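Local coordinates for 5' nucleotidase family protein (Staphylococcus aureus subsp. aureus, PDB 4Q7F) that is a 5' nucleotidase family protein with a calcineurin-like metallophosphoesterase fold that binds one manganese and one magnesium ion side by side, at residues Phe104-Asn109 with Val204-Gly208; Val24-His29 with Ile244-His249; Leu162-Pro168 with Phe181-Ile187; Pro129-Ala133 with Thr143-Lys148. The contacts are given in a common frame with arbitrary orientation. Residue numbers count along the deposited sequence, not the author numbering.

Contacts 1 and 2 supply most of the buried metal centre, which Asp72 completes, and share the magnesium ion and water 1. Strands 201-207 and 242-244 are neighbours in one sheet, through Val204 and Tyr206 with Ile244. Their chemistry is histidine, aspartate and asparagine ligands at or just beyond the ends of strands, mostly in loops, with apolar side chains behind. Contact 3 is only partly buried and holds apolar and aromatic groups around a helix start. Contact 4 is mostly buried. It joins a loop to the start of edge strand 147-152 through backbone groups, waters and the Leu131 side chain. Contacts 3 and 4 reach the same sheet as contact 1. Pro129 and Leu131 also pair with Gly105 of contact 1.

Contact 1 of 4, residues Phe104-Asn109 with Val204-Gly208; sequences FGTLGN and VCYHG. With MG (magnesium ion), chain B.
This contact builds half of the magnesium site of a calcineurin-like phosphoesterase domain. Asn109 OD1 binds MG at 2.3 Å, His207 NE2 at 2.6 Å and water 1 at 2.3 Å; Asp72 and His247 complete the site. Asn109 also touches the bound (2R,3S,5R)-5-(6-amino-9H-purin-9-yl)-tetrahydro-2-(hydroxymethyl)furan-3-ol (3D1). Residues 104-107 are extended, and Asn109 has 3-10 geometry (phi -61°, psi -35°). Residues 204-207 are strand, and His207 centres an inverse gamma turn. Gly108 and His207 have the nearest CA atoms, 5.6 Å apart. Gly108 CA sits 3.5 Å from the His207 ring centroid, a CH-pi contact over the face; a CB here would clash. The t rotamer of His207 and the p rotamer of Asn109 aim both ligands at the metal. His207 ND1 is hydrogen-bonded to Asn70 O. Thr106 CG2 packs 3.6 Å from Cys205 CB. Cys205 SG meets the edge of the Phe104 ring, 3.9 Å from Phe104 CE1. Strand 104-105 is an edge of one sheet, and strand 201-207 lies between strands 155-163 and 242-244 of the other.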
loop_
_atom_site.group_PDB
_atom_site.type_symbol
_atom_site.label_atom_id
_atom_site.label_comp_id
_atom_site.label_asym_id
_atom_site.label_seq_id
_atom_site.Cartn_x
_atom_site.Cartn_y
_atom_site.Cartn_z
ATOM N N PHE A 104 0.537 21.389 0.993
ATOM C CA PHE A 104 1.666 20.591 0.674
ATOM C C PHE A 104 1.362 19.124 0.906
ATOM O O PHE A 104 0.284 18.744 1.426
ATOM C CB PHE A 104 2.925 21.021 1.439
ATOM C CG PHE A 104 2.791 20.976 2.927
ATOM C CD1 PHE A 104 3.032 19.810 3.617
ATOM C CD2 PHE A 104 2.458 22.117 3.633
ATOM C CE1 PHE A 104 2.910 19.771 4.998
ATOM C CE2 PHE A 104 2.334 22.093 5.007
ATOM C CZ PHE A 104 2.570 20.913 5.689
ATOM N N GLY A 105 2.289 18.318 0.432
ATOM C CA GLY A 105 2.207 16.865 0.575
ATOM C C GLY A 105 3.551 16.186 0.645
ATOM O O GLY A 105 4.611 16.845 0.674
ATOM N N THR A 106 3.495 14.854 0.715
ATOM C CA THR A 106 4.647 14.006 0.766
ATOM C C THR A 106 4.493 12.845 -0.241
ATOM O O THR A 106 3.401 12.620 -0.818
ATOM C CB THR A 106 4.827 13.379 2.168
ATOM O OG1 THR A 106 3.690 12.579 2.483
ATOM C CG2 THR A 106 5.018 14.461 3.219
ATOM N N LEU A 107 5.582 12.106 -0.422
ATOM C CA LEU A 107 5.612 10.976 -1.322
ATOM C C LEU A 107 5.484 9.700 -0.560
ATOM O O LEU A 107 6.138 9.508 0.471
ATOM C CB LEU A 107 6.940 10.913 -2.079
ATOM C CG LEU A 107 7.270 11.988 -3.093
ATOM C CD1 LEU A 107 8.689 11.778 -3.565
ATOM C CD2 LEU A 107 6.284 11.963 -4.254
ATOM N N GLY A 108 4.617 8.831 -1.074
ATOM C CA GLY A 108 4.453 7.489 -0.545
ATOM C C GLY A 108 5.124 6.525 -1.514
ATOM O O GLY A 108 5.502 6.914 -2.622
ATOM N N ASN A 109 5.302 5.263 -1.102
ATOM C CA ASN A 109 5.938 4.300 -1.969
ATOM C C ASN A 109 5.210 4.031 -3.282
ATOM O O ASN A 109 5.851 3.781 -4.304
ATOM C CB ASN A 109 6.188 2.960 -1.244
ATOM C CG ASN A 109 4.917 2.355 -0.678
ATOM O OD1 ASN A 109 4.318 2.901 0.252
ATOM N ND2 ASN A 109 4.540 1.189 -1.188
ATOM N N VAL A 204 6.641 17.017 11.462
ATOM C CA VAL A 204 7.214 15.977 10.651
ATOM C C VAL A 204 6.093 15.253 9.911
ATOM O O VAL A 204 5.145 14.761 10.552
ATOM C CB VAL A 204 7.957 14.929 11.508
ATOM C CG1 VAL A 204 8.444 13.801 10.619
ATOM C CG2 VAL A 204 9.119 15.564 12.258
ATOM N N CYS A 205 6.173 15.206 8.583
ATOM C CA CYS A 205 5.196 14.456 7.782
ATOM C C CYS A 205 5.946 13.290 7.175
ATOM O O CYS A 205 6.670 13.430 6.189
ATOM C CB CYS A 205 4.534 15.277 6.691
ATOM S SG CYS A 205 3.531 16.640 7.296
ATOM N N TYR A 206 5.756 12.131 7.787
ATOM C CA TYR A 206 6.443 10.919 7.410
ATOM C C TYR A 206 5.514 9.907 6.794
ATOM O O TYR A 206 4.567 9.470 7.437
ATOM C CB TYR A 206 7.067 10.353 8.686
ATOM C CG TYR A 206 7.716 8.988 8.592
ATOM C CD1 TYR A 206 8.608 8.670 7.569
ATOM C CD2 TYR A 206 7.516 8.052 9.600
ATOM C CE1 TYR A 206 9.236 7.431 7.533
ATOM C CE2 TYR A 206 8.131 6.821 9.570
ATOM C CZ TYR A 206 8.991 6.513 8.540
ATOM O OH TYR A 206 9.595 5.283 8.537
ATOM N N HIS A 207 5.741 9.560 5.528
ATOM C CA HIS A 207 4.952 8.528 4.943
ATOM C C HIS A 207 5.590 7.209 5.388
ATOM O O HIS A 207 6.377 6.635 4.673
ATOM C CB HIS A 207 4.894 8.559 3.442
ATOM C CG HIS A 207 3.940 7.545 2.917
ATOM N ND1 HIS A 207 2.602 7.806 2.779
ATOM C CD2 HIS A 207 4.099 6.232 2.632
ATOM C CE1 HIS A 207 1.983 6.722 2.357
ATOM N NE2 HIS A 207 2.866 5.754 2.264
ATOM N N GLY A 208 5.263 6.806 6.607
ATOM C CA GLY A 208 5.768 5.599 7.221
ATOM C C GLY A 208 5.038 5.526 8.549
ATOM O O GLY A 208 4.310 6.479 8.917
HETATM MG MG MG B . 2.568 3.291 1.624
HETATM O O HOH W 1 0.912 1.776 2.204
#

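Contact 2 of 4, residues Val24-His29 with Ile244-His249; sequences VVSDVH and ITGHQH. With MN (manganese (II) ion), chain C; MG (magnesium ion), chain B.
Residues 24-25 end a strand, and the chain then turns through Asp27 and His29, both with positive phi (51° and 59°). The loop 244-249 leaves strand 242-244 extended, then turns at His247 (phi 72°) and His249 (phi 65°). Nearest CA pairs are Val24-Ile244 at 8.0 Å, Ser26-Gly246 at 5.8 Å and Asp27-His247 at 6.6 Å. At the strand ends, Val24 CG2 packs 3.8 Å from Ile244 CG2. Ser26 OG lies 3.5 Å from Gly246 CA, where a CB would clash with it. Ser26 OG also donates to Asp27 OD1 at 2.6 Å. Asp27 OD1 accepts from His247 N at 2.9 Å and from water 2 at 2.9 Å. This is the two-metal centre of the calcineurin-like phosphoesterases, with ligands carried on loops after strands. Asp27 OD2 (2.2 Å), His29 NE2 (2.3 Å), His249 NE2 (2.4 Å), water 1 (2.3 Å) and water 3 (2.4 Å) bind MN, and Asp72 completes its shell. His29 ND1 is hydrogen-bonded to Gln75 O. The His29 and His249 rings meet rim to rim, centroids 5.2 Å apart. His247 (t) points its CB away from 24-29, and its ND1 binds MG at 2.5 Å while NE2 is hydrogen-bonded to Glu226. His247 also touches the bound 3D1. Water 1 bridges the metals, 2.3 Å from MG, and donates to His247 O at 2.7 Å.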
loop_
_atom_site.group_PDB
_atom_site.type_symbol
_atom_site.label_atom_id
_atom_site.label_comp_id
_atom_site.label_asym_id
_atom_site.label_seq_id
_atom_site.Cartn_x
_atom_site.Cartn_y
_atom_site.Cartn_z
ATOM N N VAL A 24 -4.971 16.539 7.785
ATOM C CA VAL A 24 -4.226 15.648 6.953
ATOM C C VAL A 24 -5.026 14.438 6.517
ATOM O O VAL A 24 -5.800 13.886 7.290
ATOM C CB VAL A 24 -2.900 15.198 7.642
ATOM C CG1 VAL A 24 -3.156 14.677 9.048
ATOM C CG2 VAL A 24 -2.171 14.143 6.799
ATOM N N VAL A 25 -4.869 14.104 5.236
ATOM C CA VAL A 25 -5.368 12.860 4.665
ATOM C C VAL A 25 -4.108 12.092 4.281
ATOM O O VAL A 25 -3.043 12.690 3.983
ATOM C CB VAL A 25 -6.310 13.038 3.460
ATOM C CG1 VAL A 25 -7.632 13.610 3.923
ATOM C CG2 VAL A 25 -5.700 13.915 2.372
ATOM N N SER A 26 -4.191 10.771 4.338
ATOM C CA SER A 26 -3.056 9.935 3.979
ATOM C C SER A 26 -3.573 8.677 3.336
ATOM O O SER A 26 -4.678 8.216 3.651
ATOM C CB SER A 26 -2.216 9.563 5.211
ATOM O OG SER A 26 -1.012 8.894 4.851
ATOM N N ASP A 27 -2.778 8.137 2.419
ATOM C CA ASP A 27 -3.125 6.906 1.733
ATOM C C ASP A 27 -4.539 6.935 1.141
ATOM O O ASP A 27 -5.335 6.019 1.320
ATOM C CB ASP A 27 -2.907 5.716 2.685
ATOM C CG ASP A 27 -1.470 5.647 3.231
ATOM O OD1 ASP A 27 -1.113 6.376 4.192
ATOM O OD2 ASP A 27 -0.696 4.778 2.767
ATOM N N VAL A 28 -4.853 8.041 0.461
ATOM C CA VAL A 28 -6.126 8.198 -0.201
ATOM C C VAL A 28 -6.258 7.156 -1.309
ATOM O O VAL A 28 -7.364 6.621 -1.567
ATOM C CB VAL A 28 -6.286 9.611 -0.733
ATOM C CG1 VAL A 28 -7.611 9.735 -1.476
ATOM C CG2 VAL A 28 -6.221 10.554 0.458
ATOM N N HIS A 29 -5.113 6.873 -1.934
ATOM C CA HIS A 29 -4.964 5.812 -2.919
ATOM C C HIS A 29 -5.856 5.905 -4.136
ATOM O O HIS A 29 -6.273 4.888 -4.687
ATOM C CB HIS A 29 -5.111 4.438 -2.245
ATOM C CG HIS A 29 -3.854 3.942 -1.600
ATOM N ND1 HIS A 29 -2.740 3.609 -2.332
ATOM C CD2 HIS A 29 -3.554 3.658 -0.310
ATOM C CE1 HIS A 29 -1.796 3.157 -1.523
ATOM N NE2 HIS A 29 -2.264 3.181 -0.289
ATOM N N ILE A 244 3.126 13.535 11.868
ATOM C CA ILE A 244 2.153 13.014 10.920
ATOM C C ILE A 244 2.733 11.778 10.269
ATOM O O ILE A 244 3.878 11.793 9.808
ATOM C CB ILE A 244 1.759 14.118 9.897
ATOM C CG1 ILE A 244 0.863 15.127 10.610
ATOM C CG2 ILE A 244 1.039 13.558 8.669
ATOM C CD1 ILE A 244 0.488 16.364 9.785
ATOM N N THR A 245 1.948 10.701 10.277
ATOM C CA THR A 245 2.363 9.421 9.727
ATOM C C THR A 245 1.322 8.818 8.779
ATOM O O THR A 245 0.222 9.331 8.633
ATOM C CB THR A 245 2.672 8.416 10.856
ATOM O OG1 THR A 245 1.494 8.141 11.616
ATOM C CG2 THR A 245 3.749 8.946 11.749
ATOM N N GLY A 246 1.680 7.713 8.135
ATOM C CA GLY A 246 0.785 7.044 7.186
ATOM C C GLY A 246 1.330 5.662 6.908
ATOM O O GLY A 246 1.910 5.035 7.805
ATOM N N HIS A 247 1.126 5.185 5.674
ATOM C CA HIS A 247 1.681 3.924 5.174
ATOM C C HIS A 247 1.103 2.639 5.712
ATOM O O HIS A 247 0.898 1.693 4.946
ATOM C CB HIS A 247 3.210 3.908 5.386
ATOM C CG HIS A 247 3.891 2.685 4.868
ATOM N ND1 HIS A 247 3.905 2.358 3.530
ATOM C CD2 HIS A 247 4.618 1.728 5.495
ATOM C CE1 HIS A 247 4.598 1.254 3.355
ATOM N NE2 HIS A 247 5.041 0.848 4.531
ATOM N N GLN A 248 0.877 2.583 7.023
ATOM C CA GLN A 248 0.342 1.389 7.634
ATOM C C GLN A 248 -1.181 1.353 7.608
ATOM O O GLN A 248 -1.757 0.323 7.934
ATOM C CB GLN A 248 0.857 1.257 9.064
ATOM C CG GLN A 248 2.363 1.014 9.180
ATOM C CD GLN A 248 2.813 0.996 10.642
ATOM O OE1 GLN A 248 2.408 1.851 11.427
ATOM N NE2 GLN A 248 3.628 0.021 11.011
ATOM N N HIS A 249 -1.835 2.473 7.235
ATOM C CA HIS A 249 -3.300 2.535 7.156
ATOM C C HIS A 249 -3.977 2.366 8.523
ATOM O O HIS A 249 -5.128 1.922 8.620
ATOM C CB HIS A 249 -3.825 1.477 6.206
ATOM C CG HIS A 249 -3.301 1.590 4.817
ATOM N ND1 HIS A 249 -3.794 0.834 3.780
ATOM C CD2 HIS A 249 -2.397 2.432 4.269
ATOM C CE1 HIS A 249 -3.165 1.160 2.665
ATOM N NE2 HIS A 249 -2.343 2.153 2.928
HETATM MN MN MN C . -0.777 3.056 1.408
HETATM MG MG MG B . 2.568 3.291 1.624
HETATM O O HOH W 2 -2.085 5.556 6.764
HETATM O O HOH W 1 0.912 1.776 2.204
HETATM O O HOH W 3 -0.658 0.816 0.444
#

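Contact 3 of 4, residues Leu162-Pro168 with Phe181-Ile187; sequences LTTQFIP and FHSAFEI
Phe181 ends a short strand and holds the largest area of this contact. Its CB points toward segment 162-168, and Phe181 CA is 5.2 Å from Gln165 CA. The ring (m) takes Pro168 CD over one face, a CH-pi contact 4.1 Å from the ring centroid. Ile167 CB packs 3.6 Å from Phe181 CE2. Phe181 O accepts a hydrogen bond from water 4 at 2.5 Å, and the same water donates to Gln165 OE1 at 2.7 Å. His182 O lies 3.7 Å from Gln165 CB. Ser183 is the N-cap of helix 184-198: its OG accepts from Glu186 N at 3.1 Å and is also hydrogen-bonded to Glu228. Gln165 (chi1 p, chi2 t) rests OE1 3.3 Å from Ser183 CA, while its NE2 is hydrogen-bonded to Gly225 O. Ala184 opens the helix; Ala184 CA is 6.0 Å from Leu162 CA, and Ala184 CB is 4.2 Å from Leu162 CB. One turn on, Ile187 CG2 meets Leu162 CD2 at 4.0 Å, and Ile187 N is hydrogen-bonded to Ser183 O at 3.1 Å. The first helix turn thus covers the end of strand 155-163, as in a layered alpha-beta fold, and Met232 of helix 229-236 touches both Leu162 and Ala184. Polar groups are linked indirectly, through water 4 and Asn134, whose ND2 is hydrogen-bonded to Thr163 O and His182 O. Direct contacts are van der Waals and CH-pi, so the direct fit rests on shape and apolar surface.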
loop_
_atom_site.group_PDB
_atom_site.type_symbol
_atom_site.label_atom_id
_atom_site.label_comp_id
_atom_site.label_asym_id
_atom_site.label_seq_id
_atom_site.Cartn_x
_atom_site.Cartn_y
_atom_site.Cartn_z
ATOM N N LEU A 162 9.191 13.264 4.830
ATOM C CA LEU A 162 10.016 12.069 4.799
ATOM C C LEU A 162 9.216 10.896 4.308
ATOM O O LEU A 162 7.989 10.850 4.482
ATOM C CB LEU A 162 10.542 11.771 6.198
ATOM C CG LEU A 162 11.539 12.798 6.722
ATOM C CD1 LEU A 162 11.703 12.739 8.239
ATOM C CD2 LEU A 162 12.866 12.641 5.999
ATOM N N THR A 163 9.922 9.938 3.710
ATOM C CA THR A 163 9.296 8.761 3.132
ATOM C C THR A 163 10.003 7.466 3.575
ATOM O O THR A 163 11.223 7.422 3.759
ATOM C CB THR A 163 9.336 8.859 1.589
ATOM O OG1 THR A 163 8.637 10.044 1.141
ATOM C CG2 THR A 163 8.698 7.643 0.959
ATOM N N THR A 164 9.231 6.421 3.777
ATOM C CA THR A 164 9.825 5.094 4.112
ATOM C C THR A 164 10.997 4.754 3.164
ATOM O O THR A 164 10.890 4.845 1.925
ATOM C CB THR A 164 8.761 3.987 4.095
ATOM O OG1 THR A 164 9.377 2.697 4.361
ATOM C CG2 THR A 164 8.039 3.950 2.747
ATOM N N GLN A 165 12.122 4.365 3.756
ATOM C CA GLN A 165 13.317 4.031 2.988
ATOM C C GLN A 165 13.225 2.668 2.306
ATOM O O GLN A 165 14.042 2.368 1.457
ATOM C CB GLN A 165 14.543 3.995 3.917
ATOM C CG GLN A 165 14.520 2.846 4.928
ATOM C CD GLN A 165 15.611 2.955 5.973
ATOM O OE1 GLN A 165 16.738 3.293 5.664
ATOM N NE2 GLN A 165 15.278 2.647 7.220
ATOM N N PHE A 166 12.181 1.902 2.597
ATOM C CA PHE A 166 12.115 0.487 2.185
ATOM C C PHE A 166 11.689 0.233 0.738
ATOM O O PHE A 166 11.559 -0.902 0.338
ATOM C CB PHE A 166 11.163 -0.234 3.144
ATOM C CG PHE A 166 11.620 -1.601 3.567
ATOM C CD1 PHE A 166 12.728 -1.729 4.380
ATOM C CD2 PHE A 166 10.897 -2.734 3.241
ATOM C CE1 PHE A 166 13.149 -2.968 4.812
ATOM C CE2 PHE A 166 11.305 -3.980 3.683
ATOM C CZ PHE A 166 12.441 -4.097 4.459
ATOM N N ILE A 167 11.490 1.294 -0.035
ATOM C CA ILE A 167 11.060 1.194 -1.434
ATOM C C ILE A 167 11.810 0.159 -2.315
ATOM O O ILE A 167 11.161 -0.510 -3.129
ATOM C CB ILE A 167 10.980 2.595 -2.080
ATOM C CG1 ILE A 167 9.854 3.402 -1.399
ATOM C CG2 ILE A 167 10.719 2.476 -3.573
ATOM C CD1 ILE A 167 9.770 4.901 -1.721
ATOM N N PRO A 168 13.165 0.023 -2.176
ATOM C CA PRO A 168 13.882 -0.993 -2.950
ATOM C C PRO A 168 13.392 -2.417 -2.741
ATOM O O PRO A 168 13.583 -3.255 -3.615
ATOM C CB PRO A 168 15.339 -0.841 -2.464
ATOM C CG PRO A 168 15.436 0.612 -2.126
ATOM C CD PRO A 168 14.108 0.912 -1.472
ATOM N N PHE A 181 17.669 6.041 -1.347
ATOM C CA PHE A 181 16.728 6.156 -0.233
ATOM C C PHE A 181 17.443 6.174 1.100
ATOM O O PHE A 181 18.037 5.183 1.505
ATOM C CB PHE A 181 15.740 4.989 -0.263
ATOM C CG PHE A 181 15.052 4.843 -1.573
ATOM C CD1 PHE A 181 15.667 4.157 -2.617
ATOM C CD2 PHE A 181 13.818 5.413 -1.791
ATOM C CE1 PHE A 181 15.051 4.049 -3.854
ATOM C CE2 PHE A 181 13.198 5.311 -3.023
ATOM C CZ PHE A 181 13.811 4.624 -4.052
ATOM N N HIS A 182 17.362 7.287 1.814
ATOM C CA HIS A 182 18.037 7.377 3.102
ATOM C C HIS A 182 17.083 7.159 4.278
ATOM O O HIS A 182 15.881 7.444 4.193
ATOM C CB HIS A 182 18.714 8.747 3.236
ATOM C CG HIS A 182 19.714 9.032 2.161
ATOM N ND1 HIS A 182 21.047 8.705 2.278
ATOM C CD2 HIS A 182 19.578 9.625 0.953
ATOM C CE1 HIS A 182 21.687 9.068 1.180
ATOM N NE2 HIS A 182 20.818 9.635 0.363
ATOM N N SER A 183 17.628 6.630 5.372
ATOM C CA SER A 183 16.866 6.443 6.603
ATOM C C SER A 183 16.149 7.740 7.010
ATOM O O SER A 183 16.783 8.795 7.077
ATOM C CB SER A 183 17.818 6.063 7.729
ATOM O OG SER A 183 17.199 6.249 8.988
ATOM N N ALA A 184 14.851 7.653 7.297
ATOM C CA ALA A 184 14.075 8.814 7.725
ATOM C C ALA A 184 14.581 9.285 9.079
ATOM O O ALA A 184 14.614 10.478 9.346
ATOM C CB ALA A 184 12.594 8.491 7.799
ATOM N N PHE A 185 15.000 8.350 9.919
ATOM C CA PHE A 185 15.544 8.700 11.223
ATOM C C PHE A 185 16.808 9.541 11.080
ATOM O O PHE A 185 16.974 10.558 11.771
ATOM C CB PHE A 185 15.890 7.434 12.017
ATOM C CG PHE A 185 16.506 7.713 13.360
ATOM C CD1 PHE A 185 17.836 8.071 13.462
ATOM C CD2 PHE A 185 15.756 7.612 14.518
ATOM C CE1 PHE A 185 18.408 8.339 14.693
ATOM C CE2 PHE A 185 16.325 7.866 15.755
ATOM C CZ PHE A 185 17.652 8.232 15.842
ATOM N N GLU A 186 17.713 9.101 10.205
ATOM C CA GLU A 186 18.999 9.792 10.020
ATOM C C GLU A 186 18.837 11.182 9.426
ATOM O O GLU A 186 19.494 12.121 9.860
ATOM C CB GLU A 186 19.951 8.977 9.152
ATOM C CG GLU A 186 20.355 7.645 9.763
ATOM C CD GLU A 186 21.310 6.865 8.884
ATOM O OE1 GLU A 186 21.867 7.451 7.923
ATOM O OE2 GLU A 186 21.506 5.665 9.166
ATOM N N ILE A 187 17.976 11.312 8.425
ATOM C CA ILE A 187 17.759 12.623 7.810
ATOM C C ILE A 187 17.098 13.572 8.817
ATOM O O ILE A 187 17.445 14.756 8.889
ATOM C CB ILE A 187 16.958 12.512 6.505
ATOM C CG1 ILE A 187 17.741 11.688 5.480
ATOM C CG2 ILE A 187 16.643 13.890 5.943
ATOM C CD1 ILE A 187 19.152 12.182 5.198
HETATM O O HOH W 4 18.125 3.370 3.293
#

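Contact 4 of 4, residues Pro129-Ala133 with Thr143-Lys148; sequences PVLCA and TDNGVK
Leu131 lays its side chain (m, t) along segment 143-148, with CD1 3.7 Å from Lys148 CB and CD2 4.0 Å from Asn145 CB. The contact joins the two ends of an excursion of the calcineurin-like phosphoesterase domain that holds the short strands 135-137 and 140-141, between helix 116-125 and strand 147-152, an edge of the six-stranded sheet. Residues 129-132 run extended. Segment 143-148 bends at Asp144 (phi -54°, psi -44°) and enters the strand at Val147. Ala133 and Gly146 have the closest CA atoms, 3.9 Å apart. A CB on Gly146 would clash with Ala133 CB. Cys132 N donates to Asn145 O at 3.2 Å, and Leu131 CA gives the same oxygen a CA-H...O contact at 3.4 Å. Thr143 OG1 (p) also donates to Asn145 O at 2.9 Å, so this carbonyl accepts from both segments. Thr143 CG2 is 4.2 Å from Val130 CG1, and both side chains touch Leu107 and Leu123. The backbones of Ala133 and Gly146 are both hydrogen-bonded to Gly161 of strand 155-163. Water 5 donates to Val130 O at 2.8 Å and accepts from Asn145 N at 2.9 Å. Water 6 donates to Cys132 O at 2.6 Å and accepts from Thr143 N at 2.9 Å.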
loop_
_atom_site.group_PDB
_atom_site.type_symbol
_atom_site.label_atom_id
_atom_site.label_comp_id
_atom_site.label_asym_id
_atom_site.label_seq_id
_atom_site.Cartn_x
_atom_site.Cartn_y
_atom_site.Cartn_z
ATOM N N PRO A 129 3.641 22.170 -3.333
ATOM C CA PRO A 129 4.857 21.379 -3.267
ATOM C C PRO A 129 4.722 20.042 -2.575
ATOM O O PRO A 129 3.931 19.888 -1.650
ATOM C CB PRO A 129 5.800 22.249 -2.434
ATOM C CG PRO A 129 4.904 23.060 -1.587
ATOM C CD PRO A 129 3.727 23.371 -2.484
ATOM N N VAL A 130 5.518 19.083 -3.029
ATOM C CA VAL A 130 5.575 17.766 -2.400
ATOM C C VAL A 130 6.940 17.716 -1.718
ATOM O O VAL A 130 7.972 17.894 -2.366
ATOM C CB VAL A 130 5.354 16.635 -3.412
ATOM C CG1 VAL A 130 5.658 15.276 -2.774
ATOM C CG2 VAL A 130 3.915 16.669 -3.911
ATOM N N LEU A 131 6.940 17.502 -0.403
ATOM C CA LEU A 131 8.174 17.573 0.371
ATOM C C LEU A 131 8.728 16.188 0.674
ATOM O O LEU A 131 8.035 15.367 1.262
ATOM C CB LEU A 131 7.919 18.329 1.676
ATOM C CG LEU A 131 7.416 19.778 1.510
ATOM C CD1 LEU A 131 7.025 20.342 2.870
ATOM C CD2 LEU A 131 8.459 20.663 0.852
ATOM N N CYS A 132 9.963 15.941 0.239
ATOM C CA CYS A 132 10.648 14.651 0.502
ATOM C C CYS A 132 12.130 14.914 0.697
ATOM O O CYS A 132 12.866 15.107 -0.270
ATOM C CB CYS A 132 10.437 13.676 -0.638
ATOM S SG CYS A 132 11.202 12.074 -0.295
ATOM N N ALA A 133 12.571 14.915 1.951
ATOM C CA ALA A 133 13.971 15.204 2.262
ATOM C C ALA A 133 14.933 14.004 2.232
ATOM O O ALA A 133 16.165 14.181 2.232
ATOM C CB ALA A 133 14.048 15.893 3.623
ATOM N N THR A 143 12.538 15.596 -5.107
ATOM C CA THR A 143 11.615 16.748 -5.057
ATOM C C THR A 143 12.398 18.042 -4.938
ATOM O O THR A 143 13.558 18.043 -4.502
ATOM C CB THR A 143 10.618 16.668 -3.877
ATOM O OG1 THR A 143 11.310 16.493 -2.623
ATOM C CG2 THR A 143 9.664 15.521 -4.068
ATOM N N ASP A 144 11.778 19.143 -5.354
ATOM C CA ASP A 144 12.424 20.447 -5.255
ATOM C C ASP A 144 12.885 20.723 -3.828
ATOM O O ASP A 144 13.983 21.212 -3.614
ATOM C CB ASP A 144 11.478 21.571 -5.706
ATOM C CG ASP A 144 11.162 21.517 -7.192
ATOM O OD1 ASP A 144 11.874 20.825 -7.933
ATOM O OD2 ASP A 144 10.201 22.175 -7.627
ATOM N N ASN A 145 12.041 20.427 -2.852
ATOM C CA ASN A 145 12.388 20.670 -1.460
ATOM C C ASN A 145 11.942 19.561 -0.543
ATOM O O ASN A 145 11.092 18.747 -0.890
ATOM C CB ASN A 145 11.749 21.962 -0.977
ATOM C CG ASN A 145 12.435 23.200 -1.516
ATOM O OD1 ASN A 145 13.535 23.540 -1.099
ATOM N ND2 ASN A 145 11.767 23.899 -2.406
ATOM N N GLY A 146 12.540 19.549 0.635
ATOM C CA GLY A 146 12.193 18.607 1.666
ATOM C C GLY A 146 11.707 19.310 2.913
ATOM O O GLY A 146 11.096 18.684 3.772
ATOM N N VAL A 147 11.946 20.626 3.002
ATOM C CA VAL A 147 11.539 21.396 4.155
ATOM C C VAL A 147 10.845 22.702 3.714
ATOM O O VAL A 147 11.205 23.279 2.691
ATOM C CB VAL A 147 12.755 21.709 5.052
ATOM C CG1 VAL A 147 12.363 22.613 6.215
ATOM C CG2 VAL A 147 13.379 20.420 5.571
ATOM N N LYS A 148 9.821 23.097 4.473
ATOM C CA LYS A 148 9.036 24.320 4.237
ATOM C C LYS A 148 8.888 25.084 5.552
ATOM O O LYS A 148 8.639 24.492 6.607
ATOM C CB LYS A 148 7.642 23.940 3.707
ATOM C CG LYS A 148 6.637 25.077 3.554
ATOM C CD LYS A 148 5.286 24.527 3.096
ATOM C CE LYS A 148 4.178 25.569 3.156
ATOM N NZ LYS A 148 4.458 26.776 2.329
HETATM O O HOH W 5 9.182 20.289 -3.224
HETATM O O HOH W 6 12.931 14.083 -2.690
#